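PDB 1VMH: uncharacterized conserved protein YjbQ/UPF0047 family, ortholog yugU B.subtilis, which is of unknown function but adopts the YjbQ-like fold of the UPF0047 family and assembles as a trimer. Local coordinates for residues Y19-S24 with T33-K38; K38-S43 with G116-G121; A50-P55 with Q124-T129; T57-T62 with R135-F140; G87-V92 with A98-S103. One frame throughout, in Å; residues are numbered along the deposited sequence. Where two conformers were deposited one is given.

Interaction 1 of 5, residues Y19-S24 with T33-K38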
# COMPACT_ATOMS: atom_id res chain seq x y z
N TYR A 19 7.97 16.32 10.50
CA TYR A 19 8.27 17.41 9.60
C TYR A 19 7.00 18.12 9.22
O TYR A 19 5.97 17.51 8.97
CB TYR A 19 8.96 16.92 8.34
CG TYR A 19 10.35 16.37 8.52
CD1 TYR A 19 11.43 17.22 8.67
CD2 TYR A 19 10.57 15.01 8.51
CE1 TYR A 19 12.71 16.72 8.77
CE2 TYR A 19 11.83 14.50 8.62
CZ TYR A 19 12.91 15.36 8.75
OH TYR A 19 14.19 14.85 8.84
N SER A 20 7.06 19.45 9.19
CA SER A 20 5.95 20.26 8.73
C SER A 20 6.10 20.53 7.24
O SER A 20 7.21 20.83 6.78
CB SER A 20 5.93 21.58 9.51
OG SER A 20 5.52 21.30 10.84
N LEU A 21 5.01 20.44 6.49
CA LEU A 21 4.99 20.73 5.06
C LEU A 21 3.83 21.64 4.78
O LEU A 21 2.74 21.38 5.28
CB LEU A 21 4.74 19.45 4.25
CG LEU A 21 5.62 18.25 4.53
CD1 LEU A 21 5.22 17.07 3.65
CD2 LEU A 21 7.10 18.62 4.30
N LYS A 22 4.05 22.68 3.97
CA LYS A 22 2.99 23.53 3.49
C LYS A 22 2.75 23.15 2.04
O LYS A 22 3.65 23.23 1.21
CB LYS A 22 3.43 25.01 3.57
N THR A 23 1.56 22.62 1.75
CA THR A 23 1.20 22.25 0.38
C THR A 23 0.56 23.46 -0.28
O THR A 23 -0.03 24.30 0.40
CB THR A 23 0.30 20.98 0.34
OG1 THR A 23 -0.98 21.24 0.94
CG2 THR A 23 1.01 19.84 1.10
N SER A 24 0.65 23.52 -1.60
CA SER A 24 0.29 24.74 -2.33
C SER A 24 -0.76 24.59 -3.46
O SER A 24 -1.24 25.59 -3.99
CB SER A 24 1.56 25.43 -2.85
OG SER A 24 2.31 24.57 -3.67
N THR A 33 12.23 12.83 0.03
CA THR A 33 13.34 11.88 0.16
C THR A 33 14.43 12.43 1.08
O THR A 33 14.92 11.72 1.96
CB THR A 33 13.95 11.52 -1.21
OG1 THR A 33 12.91 11.14 -2.13
CG2 THR A 33 14.94 10.42 -1.09
N ASN A 34 14.80 13.71 0.92
CA ASN A 34 15.88 14.25 1.75
C ASN A 34 15.50 14.41 3.22
O ASN A 34 16.36 14.32 4.09
CB ASN A 34 16.42 15.58 1.23
CG ASN A 34 17.72 15.97 1.90
OD1 ASN A 34 18.72 15.22 1.83
ND2 ASN A 34 17.71 17.10 2.64
N LEU A 35 14.21 14.63 3.50
CA LEU A 35 13.72 14.67 4.87
C LEU A 35 13.89 13.31 5.49
O LEU A 35 14.27 13.17 6.66
CB LEU A 35 12.27 15.13 4.94
CG LEU A 35 11.94 16.48 4.30
CD1 LEU A 35 10.44 16.77 4.46
CD2 LEU A 35 12.77 17.62 4.82
N VAL A 36 13.64 12.26 4.71
CA VAL A 36 13.86 10.90 5.21
C VAL A 36 15.36 10.60 5.37
O VAL A 36 15.78 10.06 6.40
CB VAL A 36 13.13 9.87 4.31
CG1 VAL A 36 13.22 8.45 4.82
CG2 VAL A 36 11.66 10.30 4.18
N LYS A 37 16.19 11.03 4.41
CA LYS A 37 17.64 10.82 4.56
C LYS A 37 18.15 11.51 5.81
O LYS A 37 19.00 10.97 6.52
CB LYS A 37 18.37 11.36 3.34
CG LYS A 37 19.86 11.36 3.47
CD LYS A 37 20.50 11.91 2.22
CE LYS A 37 22.00 11.76 2.24
NZ LYS A 37 22.58 12.72 3.17
N LYS A 38 17.68 12.72 6.06
CA LYS A 38 18.13 13.44 7.28
C LYS A 38 17.78 12.67 8.54
O LYS A 38 18.61 12.61 9.47
CB LYS A 38 17.56 14.86 7.34
CG LYS A 38 18.25 15.80 6.38
CD LYS A 38 17.53 17.13 6.28
CE LYS A 38 17.60 17.89 7.58
NZ LYS A 38 17.11 19.32 7.48

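Interaction 2 of 5, residues K38-S43 with G116-G121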
# COMPACT_ATOMS: atom_id res chain seq x y z
N LYS A 38 17.68 12.72 6.06
CA LYS A 38 18.13 13.44 7.28
C LYS A 38 17.78 12.67 8.54
O LYS A 38 18.61 12.61 9.47
CB LYS A 38 17.56 14.86 7.34
CG LYS A 38 18.25 15.80 6.38
CD LYS A 38 17.53 17.13 6.28
CE LYS A 38 17.60 17.89 7.58
NZ LYS A 38 17.11 19.32 7.48
N ALA A 39 16.59 12.09 8.61
CA ALA A 39 16.22 11.28 9.76
C ALA A 39 17.13 10.05 9.91
O ALA A 39 17.57 9.74 11.00
CB ALA A 39 14.80 10.86 9.64
N VAL A 40 17.46 9.39 8.81
CA VAL A 40 18.42 8.29 8.84
C VAL A 40 19.76 8.75 9.39
O VAL A 40 20.35 8.16 10.33
CB VAL A 40 18.60 7.67 7.42
CG1 VAL A 40 19.73 6.61 7.42
CG2 VAL A 40 17.28 7.03 6.92
N ASP A 41 20.27 9.84 8.82
CA ASP A 41 21.56 10.37 9.24
C ASP A 41 21.55 10.74 10.75
O ASP A 41 22.47 10.40 11.49
CB ASP A 41 21.96 11.58 8.37
CG ASP A 41 22.23 11.21 6.90
OD1 ASP A 41 22.43 10.01 6.60
OD2 ASP A 41 22.25 12.10 6.02
N GLU A 42 20.50 11.39 11.21
CA GLU A 42 20.37 11.71 12.65
C GLU A 42 20.38 10.46 13.54
O GLU A 42 20.95 10.47 14.64
CB GLU A 42 19.06 12.47 12.90
CG GLU A 42 19.20 13.92 13.26
CD GLU A 42 17.95 14.42 13.96
OE1 GLU A 42 16.88 14.42 13.32
OE2 GLU A 42 18.03 14.78 15.16
N SER A 43 19.77 9.38 13.07
CA SER A 43 19.59 8.20 13.89
C SER A 43 20.91 7.48 14.15
O SER A 43 21.02 6.76 15.12
CB SER A 43 18.63 7.23 13.21
OG SER A 43 19.30 6.52 12.18
N GLY A 116 23.95 2.75 5.90
CA GLY A 116 23.60 4.09 6.31
C GLY A 116 22.91 4.93 5.24
O GLY A 116 22.82 6.15 5.42
N LYS A 117 22.43 4.29 4.17
CA LYS A 117 21.80 4.95 3.03
C LYS A 117 20.44 4.31 2.74
O LYS A 117 20.25 3.10 2.88
CB LYS A 117 22.67 4.83 1.77
CG LYS A 117 24.02 5.56 1.86
CD LYS A 117 24.96 5.13 0.73
CE LYS A 117 25.89 3.99 1.18
NZ LYS A 117 26.58 3.26 0.05
N LEU A 118 19.50 5.13 2.30
CA LEU A 118 18.20 4.60 1.82
C LEU A 118 18.44 3.79 0.57
O LEU A 118 19.02 4.28 -0.40
CB LEU A 118 17.25 5.75 1.51
CG LEU A 118 16.82 6.59 2.70
CD1 LEU A 118 16.15 7.89 2.21
CD2 LEU A 118 15.86 5.78 3.58
N LYS A 119 17.98 2.54 0.59
CA LYS A 119 18.20 1.64 -0.53
C LYS A 119 17.10 1.81 -1.58
O LYS A 119 16.13 1.05 -1.67
CB LYS A 119 18.21 0.21 -0.07
CG LYS A 119 18.99 -0.73 -1.00
CD LYS A 119 18.93 -2.16 -0.45
CE LYS A 119 19.45 -3.18 -1.46
NZ LYS A 119 20.82 -2.82 -1.91
N LEU A 120 17.26 2.84 -2.39
CA LEU A 120 16.29 3.21 -3.41
C LEU A 120 16.87 2.91 -4.78
O LEU A 120 18.09 2.95 -4.98
CB LEU A 120 15.95 4.72 -3.31
CG LEU A 120 15.17 5.09 -2.05
CD1 LEU A 120 15.28 6.55 -1.70
CD2 LEU A 120 13.70 4.71 -2.22
N GLY A 121 15.97 2.67 -5.73
CA GLY A 121 16.37 2.42 -7.10
C GLY A 121 16.66 3.70 -7.87
O GLY A 121 16.64 4.79 -7.32
O HOH W 1 23.73 7.70 7.55
O HOH W 2 21.93 8.57 4.37

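Interaction 3 of 5, residues A50-P55 with Q124-T129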
# COMPACT_ATOMS: atom_id res chain seq x y z
N ALA A 50 13.37 2.65 7.34
CA ALA A 50 12.75 3.96 7.54
C ALA A 50 11.28 3.83 7.24
O ALA A 50 10.91 3.33 6.16
CB ALA A 50 13.36 4.94 6.57
N VAL A 51 10.43 4.25 8.17
CA VAL A 51 8.99 4.23 7.99
C VAL A 51 8.50 5.65 7.90
O VAL A 51 8.91 6.47 8.74
CB VAL A 51 8.30 3.51 9.20
CG1 VAL A 51 6.79 3.54 9.02
CG2 VAL A 51 8.79 2.07 9.31
N VAL A 52 7.72 5.97 6.86
CA VAL A 52 7.25 7.28 6.57
C VAL A 52 5.72 7.25 6.61
O VAL A 52 5.14 6.52 5.83
CB VAL A 52 7.71 7.74 5.16
CG1 VAL A 52 7.27 9.14 4.86
CG2 VAL A 52 9.23 7.62 5.04
N PHE A 53 5.10 7.96 7.52
CA PHE A 53 3.65 7.84 7.80
C PHE A 53 2.94 9.21 7.64
O PHE A 53 3.43 10.24 8.16
CB PHE A 53 3.43 7.33 9.23
CG PHE A 53 1.98 7.01 9.57
CD1 PHE A 53 1.14 8.01 10.06
CD2 PHE A 53 1.48 5.74 9.42
CE1 PHE A 53 -0.17 7.70 10.37
CE2 PHE A 53 0.17 5.46 9.71
CZ PHE A 53 -0.65 6.43 10.15
N CYS A 54 1.78 9.19 6.96
CA CYS A 54 0.99 10.38 6.79
C CYS A 54 -0.22 10.35 7.71
O CYS A 54 -1.11 9.49 7.54
CB CYS A 54 0.53 10.48 5.34
SG CYS A 54 -0.55 11.83 5.04
N PRO A 55 -0.29 11.27 8.67
CA PRO A 55 -1.44 11.28 9.61
C PRO A 55 -2.72 11.92 9.08
O PRO A 55 -3.70 12.07 9.86
CB PRO A 55 -0.89 12.09 10.79
CG PRO A 55 0.01 13.08 10.13
CD PRO A 55 0.67 12.35 8.98
N GLN A 124 14.22 6.79 -8.00
CA GLN A 124 13.15 6.42 -7.15
C GLN A 124 13.18 7.30 -5.91
O GLN A 124 14.11 7.31 -5.15
CB GLN A 124 13.27 4.94 -6.81
CG GLN A 124 12.09 4.42 -6.09
CD GLN A 124 12.22 2.95 -5.74
OE1 GLN A 124 13.26 2.48 -5.23
NE2 GLN A 124 11.11 2.22 -5.91
N GLY A 125 12.10 8.06 -5.69
CA GLY A 125 11.96 8.99 -4.55
C GLY A 125 10.70 8.77 -3.77
O GLY A 125 9.79 8.11 -4.24
N ILE A 126 10.69 9.33 -2.57
CA ILE A 126 9.61 9.19 -1.60
C ILE A 126 8.80 10.46 -1.64
O ILE A 126 9.38 11.56 -1.53
CB ILE A 126 10.14 8.98 -0.19
CG1 ILE A 126 11.09 7.78 -0.10
CG2 ILE A 126 8.94 8.80 0.75
CD1 ILE A 126 12.05 7.87 1.09
N TYR A 127 7.48 10.35 -1.84
CA TYR A 127 6.59 11.47 -2.00
C TYR A 127 5.47 11.51 -1.00
O TYR A 127 4.83 10.51 -0.71
CB TYR A 127 5.93 11.40 -3.36
CG TYR A 127 6.78 11.80 -4.51
CD1 TYR A 127 6.99 13.14 -4.78
CD2 TYR A 127 7.34 10.87 -5.35
CE1 TYR A 127 7.74 13.54 -5.85
CE2 TYR A 127 8.06 11.27 -6.45
CZ TYR A 127 8.27 12.61 -6.68
OH TYR A 127 8.99 13.03 -7.79
N PHE A 128 5.24 12.69 -0.44
CA PHE A 128 3.96 13.03 0.19
C PHE A 128 2.98 13.39 -0.93
O PHE A 128 3.29 14.26 -1.76
CB PHE A 128 4.17 14.24 1.08
CG PHE A 128 2.98 14.63 1.90
CD1 PHE A 128 2.01 15.42 1.38
CD2 PHE A 128 2.85 14.20 3.21
CE1 PHE A 128 0.89 15.78 2.15
CE2 PHE A 128 1.76 14.60 3.96
CZ PHE A 128 0.79 15.35 3.44
N THR A 129 1.81 12.72 -1.00
CA THR A 129 0.83 12.92 -2.04
C THR A 129 -0.37 13.69 -1.44
O THR A 129 -1.23 13.11 -0.75
CB THR A 129 0.36 11.59 -2.72
OG1 THR A 129 -0.28 10.75 -1.74
CG2 THR A 129 1.59 10.79 -3.17

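Interaction 4 of 5, residues T57-T62 with R135-F140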
# COMPACT_ATOMS: atom_id res chain seq x y z
N THR A 57 -5.98 11.98 6.44
CA THR A 57 -6.82 11.06 5.70
C THR A 57 -7.11 11.49 4.26
O THR A 57 -7.71 10.72 3.53
CB THR A 57 -8.10 10.79 6.44
OG1 THR A 57 -8.79 12.02 6.63
CG2 THR A 57 -7.81 10.14 7.78
N THR A 58 -6.65 12.68 3.87
CA THR A 58 -6.79 13.20 2.51
C THR A 58 -5.44 13.43 1.84
O THR A 58 -5.32 14.16 0.86
CB THR A 58 -7.61 14.45 2.50
OG1 THR A 58 -7.06 15.35 3.46
CG2 THR A 58 -9.06 14.15 2.84
N ALA A 59 -4.42 12.72 2.35
CA ALA A 59 -3.11 12.68 1.74
C ALA A 59 -2.51 11.28 2.01
O ALA A 59 -3.05 10.50 2.78
CB ALA A 59 -2.24 13.78 2.25
N GLY A 60 -1.40 10.99 1.36
CA GLY A 60 -0.77 9.70 1.52
C GLY A 60 0.71 9.79 1.20
O GLY A 60 1.30 10.89 1.12
N ILE A 61 1.33 8.62 1.12
CA ILE A 61 2.76 8.49 0.81
C ILE A 61 2.91 7.50 -0.33
O ILE A 61 2.27 6.45 -0.32
CB ILE A 61 3.59 7.96 2.01
CG1 ILE A 61 3.30 8.78 3.29
CG2 ILE A 61 5.07 7.92 1.68
CD1 ILE A 61 3.78 10.21 3.34
N THR A 62 3.72 7.80 -1.32
CA THR A 62 4.06 6.83 -2.34
C THR A 62 5.52 6.92 -2.71
O THR A 62 6.20 7.84 -2.28
CB THR A 62 3.21 6.99 -3.62
OG1 THR A 62 3.30 5.76 -4.39
CG2 THR A 62 3.64 8.17 -4.44
N ARG A 135 -2.69 23.16 2.41
CA ARG A 135 -2.85 22.95 3.83
C ARG A 135 -1.50 22.85 4.52
O ARG A 135 -0.47 22.56 3.90
CB ARG A 135 -3.66 21.68 4.10
CG ARG A 135 -5.14 21.78 3.79
CD ARG A 135 -5.85 20.48 4.12
NE ARG A 135 -7.28 20.51 3.80
CZ ARG A 135 -8.24 20.95 4.61
NH1 ARG A 135 -7.96 21.42 5.82
NH2 ARG A 135 -9.50 20.91 4.20
N ASP A 136 -1.52 23.13 5.81
CA ASP A 136 -0.38 22.86 6.68
C ASP A 136 -0.46 21.39 7.09
O ASP A 136 -1.42 20.97 7.74
CB ASP A 136 -0.40 23.78 7.89
CG ASP A 136 -0.20 25.25 7.51
OD1 ASP A 136 0.79 25.56 6.80
OD2 ASP A 136 -1.04 26.08 7.88
N ARG A 137 0.54 20.63 6.66
CA ARG A 137 0.58 19.18 6.83
C ARG A 137 1.79 18.75 7.65
O ARG A 137 2.74 19.51 7.84
CB ARG A 137 0.64 18.48 5.46
CG ARG A 137 -0.51 18.80 4.52
CD ARG A 137 -1.89 18.47 5.08
NE ARG A 137 -2.82 18.04 4.04
CZ ARG A 137 -4.00 17.46 4.29
NH1 ARG A 137 -4.45 17.36 5.52
NH2 ARG A 137 -4.73 17.00 3.29
N LYS A 138 1.72 17.53 8.16
CA LYS A 138 2.81 16.88 8.85
C LYS A 138 3.07 15.54 8.18
O LYS A 138 2.17 14.93 7.59
CB LYS A 138 2.41 16.64 10.30
CG LYS A 138 2.22 17.90 11.11
CD LYS A 138 1.55 17.60 12.43
N VAL A 139 4.30 15.09 8.30
CA VAL A 139 4.69 13.73 7.99
C VAL A 139 5.61 13.23 9.09
O VAL A 139 6.42 13.99 9.66
CB VAL A 139 5.34 13.64 6.61
CG1 VAL A 139 6.63 14.44 6.50
CG2 VAL A 139 5.57 12.17 6.18
N PHE A 140 5.44 11.95 9.44
CA PHE A 140 6.23 11.35 10.50
C PHE A 140 7.25 10.41 9.89
O PHE A 140 6.90 9.63 9.02
CB PHE A 140 5.36 10.48 11.45
CG PHE A 140 4.14 11.17 12.04
CD1 PHE A 140 4.13 12.52 12.34
CD2 PHE A 140 3.02 10.43 12.38
CE1 PHE A 140 3.01 13.12 12.91
CE2 PHE A 140 1.92 11.02 12.94
CZ PHE A 140 1.92 12.36 13.21
O HOH W 3 -6.73 15.11 6.34

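Interaction 5 of 5, residues G87-V92 with A98-S103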
# COMPACT_ATOMS: atom_id res chain seq x y z
N GLY A 87 -18.96 13.97 -8.23
CA GLY A 87 -19.48 12.65 -8.57
C GLY A 87 -20.46 12.15 -7.53
O GLY A 87 -21.15 12.93 -6.85
N ASP A 88 -20.53 10.82 -7.42
CA ASP A 88 -21.45 10.13 -6.56
C ASP A 88 -20.84 10.08 -5.18
O ASP A 88 -20.28 9.06 -4.75
CB ASP A 88 -21.68 8.71 -7.08
CG ASP A 88 -22.73 7.95 -6.29
OD1 ASP A 88 -23.27 8.51 -5.31
OD2 ASP A 88 -23.00 6.78 -6.65
N TYR A 89 -20.91 11.22 -4.51
CA TYR A 89 -20.32 11.42 -3.19
C TYR A 89 -21.33 12.05 -2.25
O TYR A 89 -21.83 13.13 -2.53
CB TYR A 89 -19.09 12.32 -3.26
CG TYR A 89 -18.02 11.94 -4.24
CD1 TYR A 89 -17.29 10.79 -4.09
CD2 TYR A 89 -17.69 12.78 -5.30
CE1 TYR A 89 -16.26 10.46 -4.96
CE2 TYR A 89 -16.70 12.47 -6.19
CZ TYR A 89 -15.96 11.29 -6.01
OH TYR A 89 -14.95 10.93 -6.88
N LYS A 90 -21.59 11.40 -1.13
CA LYS A 90 -22.44 11.93 -0.07
C LYS A 90 -21.74 12.88 0.87
O LYS A 90 -22.39 13.74 1.47
CB LYS A 90 -23.02 10.78 0.75
CG LYS A 90 -24.01 9.92 0.00
CD LYS A 90 -24.71 8.98 0.95
N HIS A 91 -20.42 12.73 1.00
CA HIS A 91 -19.69 13.42 2.05
C HIS A 91 -19.77 14.92 1.91
O HIS A 91 -19.42 15.47 0.88
CB HIS A 91 -18.24 12.98 2.07
CG HIS A 91 -17.43 13.64 3.14
ND1 HIS A 91 -17.85 13.72 4.45
CD2 HIS A 91 -16.19 14.19 3.10
CE1 HIS A 91 -16.91 14.31 5.17
NE2 HIS A 91 -15.90 14.61 4.38
N VAL A 92 -20.26 15.59 2.96
CA VAL A 92 -20.64 16.99 2.83
C VAL A 92 -19.45 17.94 2.62
O VAL A 92 -19.64 19.03 2.06
CB VAL A 92 -21.55 17.51 3.98
CG1 VAL A 92 -22.84 16.67 4.03
CG2 VAL A 92 -20.82 17.50 5.32
N ALA A 98 -10.42 12.84 -2.49
CA ALA A 98 -9.12 12.87 -1.80
C ALA A 98 -8.99 11.69 -0.85
O ALA A 98 -7.91 11.09 -0.75
CB ALA A 98 -8.94 14.16 -1.07
N HIS A 99 -10.05 11.38 -0.11
CA HIS A 99 -10.03 10.23 0.78
C HIS A 99 -9.74 8.92 -0.00
O HIS A 99 -8.98 8.04 0.47
CB HIS A 99 -11.35 10.08 1.55
CG HIS A 99 -11.55 11.10 2.62
ND1 HIS A 99 -10.86 11.05 3.82
CD2 HIS A 99 -12.35 12.18 2.69
CE1 HIS A 99 -11.24 12.07 4.57
NE2 HIS A 99 -12.15 12.77 3.92
N ILE A 100 -10.34 8.81 -1.20
CA ILE A 100 -10.16 7.61 -2.02
C ILE A 100 -8.72 7.53 -2.49
O ILE A 100 -8.07 6.49 -2.37
CB ILE A 100 -11.09 7.62 -3.23
CG1 ILE A 100 -12.54 7.46 -2.79
CG2 ILE A 100 -10.72 6.53 -4.21
CD1 ILE A 100 -13.51 7.92 -3.82
N LYS A 101 -8.22 8.61 -3.05
CA LYS A 101 -6.88 8.60 -3.57
C LYS A 101 -5.83 8.38 -2.48
O LYS A 101 -4.82 7.71 -2.70
CB LYS A 101 -6.60 9.87 -4.37
CG LYS A 101 -7.46 9.93 -5.62
CD LYS A 101 -7.23 11.14 -6.52
CE LYS A 101 -7.64 12.43 -5.92
NZ LYS A 101 -7.55 13.61 -6.93
N ALA A 102 -6.07 8.95 -1.31
CA ALA A 102 -5.21 8.71 -0.17
C ALA A 102 -5.10 7.21 0.14
O ALA A 102 -3.98 6.68 0.37
CB ALA A 102 -5.73 9.50 1.04
N SER A 103 -6.22 6.50 0.17
CA SER A 103 -6.19 5.05 0.48
C SER A 103 -5.49 4.29 -0.62
O SER A 103 -4.80 3.29 -0.37
CB SER A 103 -7.59 4.47 0.69
OG SER A 103 -7.98 4.56 2.06
O HOH W 4 -13.31 14.94 4.68

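Interaction 1 of 5, residues Y19-S24 with T33-K38
Tyr19 lays its ring against Leu35 where helix 33-43 of the YjbQ-like fold packs beside strand 18-22, an edge strand, within this chain, of a five-stranded antiparallel sheet. Helix and strand run almost antiparallel, their short axes 169° apart in direction and 11.0 Å apart at the closest.

The tight part is a CH-pi contact. Leu35 CB stands over the middle of the Tyr19 ring, 3.8 Å from its centroid and only 13° off the normal. The two side chains run antiparallel, the tyrosine reaching to the helix backbone while the leucine methyls run back toward the strand. Leu35 CD2 stays 4.1 Å from Tyr19 CE1, and Leu35 CD1 goes on to Leu21, touching its CD2 at 3.8 Å. Tyr19 holds CG anti to its carbonyl carbon (chi1 -67°), which brings one ring face against the leucine. Beyond the pair, Leu21 leans on Phe128 of strand 124-130, and Tyr19 rests on Val139 and Val141, which ties the helix contact to the interior.

The loose side faces solvent. Ser20 points away from the helix, as alternation along the strand demands. Lys38 lends little more than its CB, 3.7 Å from Tyr19 OH, before its exposed chain bends at chi3 and leaves. Beside that CB, Tyr19 OH lies 2.8 Å from Leu35 O, a weak hydrogen bond whose proton has another acceptor within reach.

Interaction 2 of 5, residues K38-S43 with G116-G121
Asp41 OD1 and Gly116 O, 4.1 Å from each other, are joined by two waters. One water gives a proton to each, lying 2.7 Å from Asp41 OD1 and 2.8 Å from Gly116 O. A second water sits within donating distance of the same two oxygens, but it has more acceptors around it than protons, so its share in the bridge is uncertain. The other carboxylate oxygen, Asp41 OD2, makes a salt bridge with Lys37 one turn back on the helix, so both carboxylate oxygens have partners.

Next to the waters the contact turns apolar. Val40, its CB directed toward 116-121, divides its branches: CG1 meets Gly116 O at 3.7 Å, while CG2 touches Leu118 CD2 at 3.8 Å. With CG1 anti to the backbone N (chi1 173°), one methyl is left for the glycine carbonyl and the other for the leucine, whose chain passes the valine at a slant.

Here the last turns of helix 33-43 cover the end of the five-stranded antiparallel sheet. Gly116, with positive phi, lies in the turn of the beta hairpin formed by strands 108-114 and 117-118, and its backbone is also bonded to Ser46. Val40 continues inward onto Ile113 and Ile143.

On the helix itself, Ser43 OG donates to Val40 O at 2.7 Å, arriving 17° out of the carbonyl plane. Just past Leu118, Lys119 makes a cation-pi contact with Phe140 of the second subunit.

Interaction 3 of 5, residues A50-P55 with Q124-T129
Val52 and Ile126 supply the apolar contact, meeting loosely, CG1 of Val52 4.4 Å from CG2 of Ile126. Their strands belong to different antiparallel sheets, 48-53 to the five-stranded one and 124-130 to the three-stranded one, and the CA atoms of this pair stand 8.7 Å apart: two sheets packed face to face, joined by side chains. The isoleucine and valine both reach Ile32 and Ile111, so the touch is one part of a wider hydrophobic filling.

The second kind of contact is sulfur-aromatic. Cys54 SG approaches the Phe128 ring at CE2, 3.8 Å away, with CZ next at 4.1 Å. The sulfur lies 4.6 Å from the ring centroid and 49° off its normal, a slanting approach. Both residues extend the group anti to the backbone N (chi1 176° for Cys54, -174° for Phe128), which brings sulfur and ring together in the gap between the sheets.

Polar groups here turn to other partners. Cys54 O accepts a hydrogen bond from Gln124 NE2 of the third subunit, and Gln124 of this chain repays the bond to Cys54 of the second subunit. Ile126 N is bonded to Thr33 OG1.

Between these two segments, then, adhesion rests on dispersion and on the polarisable sulfur beside the ring, in a setting where all four touching residues are buried.

Interaction 4 of 5, residues T57-T62 with R135-F140
Ala59 faces Arg137 and Ile61 faces Val139 with CA atoms 9.0 and 9.1 Å apart, the separation of strands in two stacked sheets and not of neighbours within one.

The polar end is the side chain of Arg137. Its NH2 donates to Thr58 OG1 at 2.9 Å with an N-H...O angle of 162°, and the oxygen lies at the edge of the guanidinium, just 9° out of its plane. A water is 2.9 Å from the same OG1 and accepts a weak, longer bond from Arg137 NH1. The arginine gets there by bending at chi2 and chi3, and its chain crosses that of the threonine at about a right angle. Over one guanidinium face stands Arg135 CD, 3.5 Å above the plane. Because Arg137 is buried, its charge is probably compensated by the salt bridge from NH2 to Glu130; NH2 therefore serves both the carboxylate and the threonine. Ala59 CB comes within 4.2 Å of the same nitrogen, slantwise to the group.

Deeper in, the contact is hydrocarbon. Ile61 CD1 meets Val139 CG2 at 3.9 Å, the two chains crossing at about a right angle. Val139 puts CG2 anti to the backbone N, aiming that methyl at the isoleucine.

Next to these residues, Thr62 OG1 bonds Ser103 OG of the second subunit. Strand 59-65 of the three-stranded sheet here lies over strand 136-143 of the five-stranded sheet, the face-to-face pairing of two antiparallel sheets that builds the interior of this YjbQ-like fold.

Interaction 5 of 5, residues G87-V92 with A98-S103
Tyr89 aims its CB at helix 96-105 and sends its ring toward Ile100. CG stands anti to the carbonyl carbon (chi1 -53°), and from there the two sides of the ring part company. On one side CE1 meets Ile100 CD1 at 3.9 Å, the methyl lying at the ring edge, near its plane. On the other, CE2 lies 3.7 Å from Gly87 CA, folded back over its own loop. At the tip, OH is hydrogen-bonded to Pro84 O.

The loop between helices 69-82 and 96-105 thus closes against the second helix. Two residues on, His91 reaches the same helix at His99. His91 NE2 and His99 NE2 are 4.2 Å apart. A water 2.6 Å from both His91 NE2 and His99 NE2 joins them; it sits in the plane of the His99 ring, at its edge. The ring planes are inclined at 73°, their centroids 5.7 Å apart. The His99 side chain also touches Thr57 and Thr58.

The loop also grips the third subunit: Asp88 makes salt bridges to Arg73 and Lys81 of that chain, and His91 packs on its Val71.

Interactions 1, 3 and 4 adjoin, their centres 9 to 10 Å apart; 3 and 4 are buried, 1 lies at the surface. Leu21 of interaction 1 packs on Phe128 of interaction 3, and Thr129 N lies 2.8 Å from Gly60 O where 3 and 4 share the three-stranded sheet. Interaction 2 extends this at one end through helix 33-43, sharing Lys38 with interaction 1, and Leu118 CD2 comes 4.0 Å from Ala50 CB. Interaction 5 lies at the other end, its centre about 34 Å from that of interaction 2, joined to interaction 4 through His99 and Thr57. The bound sodium ion is about 10 Å from the Ile100 side chain and about 11 Å from Ile61's.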